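PDB 2G3W: hypothetical protein XAC2396 from Xanthomonas axonopodis pv. citri, which is of unknown function but adopts a compact fold built around a variation of the PD-(D/E)XK nuclease motif. Local coordinates for residues Asp37-Val42 with Ile82-Pro87; Leu45-Phe50 with Leu55-Gly60. All coordinates share one frame; numbering follows the deposited sequence.

Interaction 1 (Asp37-Val42 with Ile82-Pro87); sequences DERLMV and IDLGQP
Leu84, at the end of strand 78-84, meets Arg39 and Val42 of helix 37-49 in a small, buried helix-on-sheet contact near the centre of the chain, in which one leucine touches both an apolar side chain and the face of a guanidinium group. The fold is the compact YaeQ fold, a variation on the PD-(D/E)XK nuclease motif, in which this helix packs against a mixed sheet. Three residues make the whole contact, which buries 175 Å² in total. The backbones stay well apart: the CA atoms of Val42 and Leu84 are 7.9 Å from each other, so the gap is bridged by side chains alone. Arg39 and Val42 lie three positions apart on the helix, close to one turn, and therefore present neighbouring side chains to the strand, one for each methyl of Leu84. CD2 of Leu84 takes the valine, with Val42 CG1 at 4.2 Å, a loose van der Waals contact between antiparallel side chains. CB of Val42 is directed toward the strand, and with chi1 at 173° CG1 is the branch that meets Leu84, while CG2 lies beside the backbone N. Arg39 gets there by length. Its CB does not aim at the strand, but the chain is extended from CG to NE and carries the guanidinium across. The charged end is held from outside the two segments: NH2 forms a salt bridge with Asp68 and NH1 another with Glu35, which should restrict the rotation of the group. Asp68 also accepts a hydrogen bond from the backbone N of Leu84 through its other carboxylate oxygen, so one aspartate joins the arginine to the strand end. Above one guanidinium face, displaced toward its rim, sits Leu84 CD1, 3.8 Å from Arg39 NH1.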
loop_
_atom_site.group_PDB
_atom_site.type_symbol
_atom_site.label_atom_id
_atom_site.label_comp_id
_atom_site.label_asym_id
_atom_site.label_seq_id
_atom_site.Cartn_x
_atom_site.Cartn_y
_atom_site.Cartn_z
ATOM N N ASP A 37 -12.745 -19.875 15.528
ATOM C CA ASP A 37 -13.604 -19.549 14.372
ATOM C C ASP A 37 -13.094 -18.341 13.580
ATOM O O ASP A 37 -13.062 -18.351 12.349
ATOM C CB ASP A 37 -15.031 -19.287 14.852
ATOM C CG ASP A 37 -15.707 -20.527 15.364
ATOM O OD1 ASP A 37 -15.158 -21.654 15.264
ATOM O OD2 ASP A 37 -16.822 -20.379 15.863
ATOM N N GLU A 38 -12.703 -17.291 14.300
ATOM C CA GLU A 38 -12.087 -16.114 13.700
ATOM C C GLU A 38 -10.852 -16.482 12.844
ATOM O O GLU A 38 -10.769 -16.071 11.702
ATOM C CB GLU A 38 -11.674 -15.118 14.789
ATOM C CG GLU A 38 -10.954 -13.863 14.265
ATOM C CD GLU A 38 -10.605 -12.836 15.367
ATOM O OE1 GLU A 38 -10.640 -13.180 16.564
ATOM O OE2 GLU A 38 -10.293 -11.674 15.035
ATOM N N ARG A 39 -9.893 -17.229 13.397
ATOM C CA ARG A 39 -8.674 -17.608 12.629
ATOM C C ARG A 39 -9.052 -18.436 11.424
ATOM O O ARG A 39 -8.507 -18.220 10.329
ATOM C CB ARG A 39 -7.710 -18.439 13.479
ATOM C CG ARG A 39 -6.307 -18.541 12.854
ATOM C CD ARG A 39 -5.414 -19.390 13.752
ATOM N NE ARG A 39 -4.038 -19.440 13.256
ATOM C CZ ARG A 39 -3.638 -20.115 12.183
ATOM N NH1 ARG A 39 -4.512 -20.855 11.472
ATOM N NH2 ARG A 39 -2.345 -20.075 11.836
ATOM N N LEU A 40 -10.003 -19.366 11.588
ATOM C CA LEU A 40 -10.444 -20.161 10.417
ATOM C C LEU A 40 -10.975 -19.261 9.292
ATOM O O LEU A 40 -10.673 -19.454 8.098
ATOM C CB LEU A 40 -11.482 -21.223 10.825
ATOM C CG LEU A 40 -11.653 -22.138 9.613
ATOM C CD1 LEU A 40 -11.181 -23.513 9.885
ATOM C CD2 LEU A 40 -13.047 -22.077 9.006
HETATM N N MSE A 41 -11.777 -18.273 9.648
HETATM C CA MSE A 41 -12.359 -17.396 8.640
HETATM C C MSE A 41 -11.289 -16.467 8.018
HETATM O O MSE A 41 -11.374 -16.103 6.844
HETATM C CB MSE A 41 -13.589 -16.604 9.194
HETATM C CG MSE A 41 -14.773 -17.504 9.631
HETATM SE SE MSE A 41 -15.477 -18.467 8.115
HETATM C CE MSE A 41 -16.192 -16.946 7.161
ATOM N N VAL A 42 -10.284 -16.107 8.790
ATOM C CA VAL A 42 -9.137 -15.343 8.249
ATOM C C VAL A 42 -8.404 -16.231 7.231
ATOM O O VAL A 42 -7.990 -15.730 6.162
ATOM C CB VAL A 42 -8.157 -14.852 9.332
ATOM C CG1 VAL A 42 -6.886 -14.211 8.707
ATOM C CG2 VAL A 42 -8.818 -13.785 10.225
ATOM N N ILE A 82 2.107 -18.307 2.929
ATOM C CA ILE A 82 1.270 -17.388 3.723
ATOM C C ILE A 82 1.148 -17.822 5.190
ATOM O O ILE A 82 0.707 -18.944 5.458
ATOM C CB ILE A 82 -0.168 -17.247 3.095
ATOM C CG1 ILE A 82 -0.117 -16.914 1.580
ATOM C CG2 ILE A 82 -0.987 -16.198 3.894
ATOM C CD1 ILE A 82 -1.451 -17.016 0.826
ATOM N N ASP A 83 1.553 -16.957 6.133
ATOM C CA ASP A 83 1.439 -17.224 7.568
ATOM C C ASP A 83 0.496 -16.211 8.214
ATOM O O ASP A 83 0.582 -14.998 7.930
ATOM C CB ASP A 83 2.805 -17.153 8.298
ATOM C CG ASP A 83 3.610 -18.457 8.202
ATOM O OD1 ASP A 83 3.033 -19.535 8.080
ATOM O OD2 ASP A 83 4.839 -18.398 8.197
ATOM N N LEU A 84 -0.420 -16.695 9.053
ATOM C CA LEU A 84 -1.404 -15.811 9.652
ATOM C C LEU A 84 -0.872 -15.409 10.995
ATOM O O LEU A 84 -0.078 -16.142 11.609
ATOM C CB LEU A 84 -2.797 -16.448 9.798
ATOM C CG LEU A 84 -3.272 -17.210 8.535
ATOM C CD1 LEU A 84 -4.496 -18.043 8.870
ATOM C CD2 LEU A 84 -3.531 -16.266 7.383
ATOM N N GLY A 85 -1.285 -14.239 11.442
ATOM C CA GLY A 85 -0.913 -13.786 12.786
ATOM C C GLY A 85 0.338 -12.940 12.839
ATOM O O GLY A 85 0.615 -12.091 11.959
ATOM N N GLN A 86 1.108 -13.180 13.899
ATOM C CA GLN A 86 2.251 -12.382 14.213
ATOM C C GLN A 86 3.442 -13.311 14.323
ATOM O O GLN A 86 3.956 -13.504 15.450
ATOM C CB GLN A 86 2.050 -11.780 15.602
ATOM C CG GLN A 86 2.167 -10.325 15.639
ATOM C CD GLN A 86 0.827 -9.712 15.866
ATOM O OE1 GLN A 86 0.536 -9.320 16.993
ATOM N NE2 GLN A 86 -0.022 -9.647 14.819
ATOM N N PRO A 87 3.901 -13.895 13.198
ATOM C CA PRO A 87 5.072 -14.783 13.339
ATOM C C PRO A 87 6.312 -14.129 13.922
ATOM O O PRO A 87 6.588 -12.963 13.666
ATOM C CB PRO A 87 5.354 -15.228 11.897
ATOM C CG PRO A 87 4.596 -14.373 11.050
ATOM C CD PRO A 87 3.424 -13.856 11.810
#

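Interaction 2 (Leu45-Phe50 with Leu55-Gly60)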
loop_
_atom_site.group_PDB
_atom_site.type_symbol
_atom_site.label_atom_id
_atom_site.label_comp_id
_atom_site.label_asym_id
_atom_site.label_seq_id
_atom_site.Cartn_x
_atom_site.Cartn_y
_atom_site.Cartn_z
ATOM N N LEU A 45 -10.642 -16.221 4.201
ATOM C CA LEU A 45 -10.432 -14.918 3.563
ATOM C C LEU A 45 -9.068 -14.862 2.823
ATOM O O LEU A 45 -8.977 -14.293 1.718
ATOM C CB LEU A 45 -10.575 -13.764 4.601
ATOM C CG LEU A 45 -10.241 -12.348 4.120
ATOM C CD1 LEU A 45 -11.125 -11.867 3.012
ATOM C CD2 LEU A 45 -10.254 -11.367 5.295
ATOM N N ALA A 46 -8.021 -15.416 3.446
ATOM C CA ALA A 46 -6.671 -15.416 2.859
ATOM C C ALA A 46 -6.641 -16.175 1.549
ATOM O O ALA A 46 -6.033 -15.728 0.561
ATOM C CB ALA A 46 -5.650 -15.991 3.823
ATOM N N PHE A 47 -7.297 -17.331 1.538
ATOM C CA PHE A 47 -7.425 -18.061 0.309
ATOM C C PHE A 47 -8.061 -17.160 -0.773
ATOM O O PHE A 47 -7.547 -17.060 -1.892
ATOM C CB PHE A 47 -8.195 -19.385 0.534
ATOM C CG PHE A 47 -8.123 -20.311 -0.656
ATOM C CD1 PHE A 47 -8.840 -20.026 -1.793
ATOM C CD2 PHE A 47 -7.299 -21.439 -0.645
ATOM C CE1 PHE A 47 -8.767 -20.851 -2.930
ATOM C CE2 PHE A 47 -7.239 -22.296 -1.779
ATOM C CZ PHE A 47 -7.961 -21.982 -2.911
ATOM N N ALA A 48 -9.144 -16.466 -0.429
ATOM C CA ALA A 48 -9.827 -15.607 -1.387
ATOM C C ALA A 48 -8.972 -14.441 -1.864
ATOM O O ALA A 48 -9.074 -14.040 -3.044
ATOM C CB ALA A 48 -11.150 -15.109 -0.814
ATOM N N LEU A 49 -8.146 -13.882 -0.979
ATOM C CA LEU A 49 -7.251 -12.781 -1.374
ATOM C C LEU A 49 -6.163 -13.223 -2.373
ATOM O O LEU A 49 -5.709 -12.433 -3.192
ATOM C CB LEU A 49 -6.629 -12.083 -0.154
ATOM C CG LEU A 49 -7.612 -11.404 0.825
ATOM C CD1 LEU A 49 -6.864 -10.730 1.991
ATOM C CD2 LEU A 49 -8.490 -10.409 0.068
ATOM N N PHE A 50 -5.782 -14.492 -2.311
ATOM C CA PHE A 50 -4.648 -15.006 -3.070
ATOM C C PHE A 50 -5.004 -16.171 -3.996
ATOM O O PHE A 50 -4.118 -16.897 -4.433
ATOM C CB PHE A 50 -3.532 -15.413 -2.092
ATOM C CG PHE A 50 -2.907 -14.240 -1.419
ATOM C CD1 PHE A 50 -1.977 -13.458 -2.100
ATOM C CD2 PHE A 50 -3.328 -13.843 -0.154
ATOM C CE1 PHE A 50 -1.463 -12.350 -1.533
ATOM C CE2 PHE A 50 -2.810 -12.729 0.425
ATOM C CZ PHE A 50 -1.861 -11.980 -0.259
ATOM N N LEU A 55 -3.289 -22.907 -5.110
ATOM C CA LEU A 55 -3.215 -22.556 -3.704
ATOM C C LEU A 55 -3.785 -23.719 -2.906
ATOM O O LEU A 55 -4.852 -24.259 -3.250
ATOM C CB LEU A 55 -3.996 -21.263 -3.420
ATOM C CG LEU A 55 -3.836 -20.591 -2.042
ATOM C CD1 LEU A 55 -2.344 -20.354 -1.739
ATOM C CD2 LEU A 55 -4.552 -19.269 -2.003
ATOM N N GLU A 56 -3.067 -24.118 -1.856
ATOM C CA GLU A 56 -3.564 -25.120 -0.920
ATOM C C GLU A 56 -3.380 -24.663 0.526
ATOM O O GLU A 56 -2.447 -23.927 0.833
ATOM C CB GLU A 56 -2.861 -26.463 -1.128
ATOM C CG GLU A 56 -3.321 -27.155 -2.405
ATOM C CD GLU A 56 -2.370 -28.214 -2.891
ATOM O OE1 GLU A 56 -1.366 -28.493 -2.191
ATOM O OE2 GLU A 56 -2.636 -28.761 -3.990
ATOM N N PHE A 57 -4.275 -25.115 1.398
ATOM C CA PHE A 57 -4.069 -24.981 2.846
ATOM C C PHE A 57 -2.949 -25.911 3.292
ATOM O O PHE A 57 -2.903 -27.071 2.874
ATOM C CB PHE A 57 -5.377 -25.287 3.609
ATOM C CG PHE A 57 -6.510 -24.322 3.277
ATOM C CD1 PHE A 57 -6.442 -22.989 3.668
ATOM C CD2 PHE A 57 -7.638 -24.751 2.564
ATOM C CE1 PHE A 57 -7.474 -22.078 3.358
ATOM C CE2 PHE A 57 -8.680 -23.852 2.250
ATOM C CZ PHE A 57 -8.594 -22.513 2.635
ATOM N N GLY A 58 -2.034 -25.399 4.109
ATOM C CA GLY A 58 -1.004 -26.227 4.731
ATOM C C GLY A 58 -1.526 -26.651 6.093
ATOM O O GLY A 58 -2.593 -26.197 6.515
ATOM N N ARG A 59 -0.815 -27.523 6.796
ATOM C CA ARG A 59 -1.185 -27.748 8.201
ATOM C C ARG A 59 -0.236 -26.971 9.098
ATOM O O ARG A 59 0.498 -27.554 9.916
ATOM C CB ARG A 59 -1.224 -29.225 8.582
ATOM C CG ARG A 59 -1.920 -30.112 7.584
ATOM C CD ARG A 59 -0.903 -30.732 6.641
ATOM N NE ARG A 59 -0.137 -31.804 7.275
ATOM C CZ ARG A 59 0.842 -32.475 6.673
ATOM N NH1 ARG A 59 1.190 -32.173 5.429
ATOM N NH2 ARG A 59 1.480 -33.451 7.308
ATOM N N GLY A 60 -0.241 -25.651 8.927
ATOM C CA GLY A 60 0.639 -24.778 9.681
ATOM C C GLY A 60 0.352 -24.734 11.173
ATOM O O GLY A 60 0.968 -23.942 11.892
#
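The CA atoms of Phe47 and Leu55 come within 7.4 Å of each other where the last turn of helix 37-49 passes the start of the segment leading into the short strand 56-57, and the helical backbone angles are lost at Phe50. Both Phe47 and Leu55 direct CB across this gap, and their side chains lie alongside one another, pointing opposite ways. Leu55 CD2 sits over one face of the Phe47 ring, displaced toward the rim, in a CH-pi contact 4.0 Å from the centroid and 19° off the normal. On the same ring, Phe47 CE2 closely approaches the carbonyl O of Leu55, at 3.4 Å. Here the C-terminal end of the helix packs against strand 56-57, an outermost strand of the mixed sheet within this chain, in the YaeQ fold; Leu69 of the next strand also touches Phe47, Leu55 and Phe57. Phe57 reaches over with its ring end, placing CZ 3.7 Å from Phe47 CD2, which sits over a face of the Phe57 ring. The two ring planes are inclined at 39°, with centroids 5.3 Å apart. His25 adds an edge-to-face partner to Phe47. Beyond the helix end, Leu55 CD2 approaches the carbonyl O of Phe50 at 3.4 Å and Phe50 CB at 4.0 Å.

From the N terminus, helix 37-49 comes first in both contacts: its first turns serve interaction 1, its last turn and the residue after it interaction 2. The chain leaves the helix and, after only four intervening residues, interaction 2 closes a tight loop at strand 56-57. It then runs through strand 69-72 into strand 78-84, where interaction 1 closes a longer loop that contains the shorter one entirely; the two do not cross. Together they tie one helix to two strands of the same sheet. The centres of the two contacts lie about 10 Å apart, and they join directly, with Ile82 CD1 3.8 Å from Phe50 CD2 and Leu84 CD2 4.2 Å from Ala46 CB.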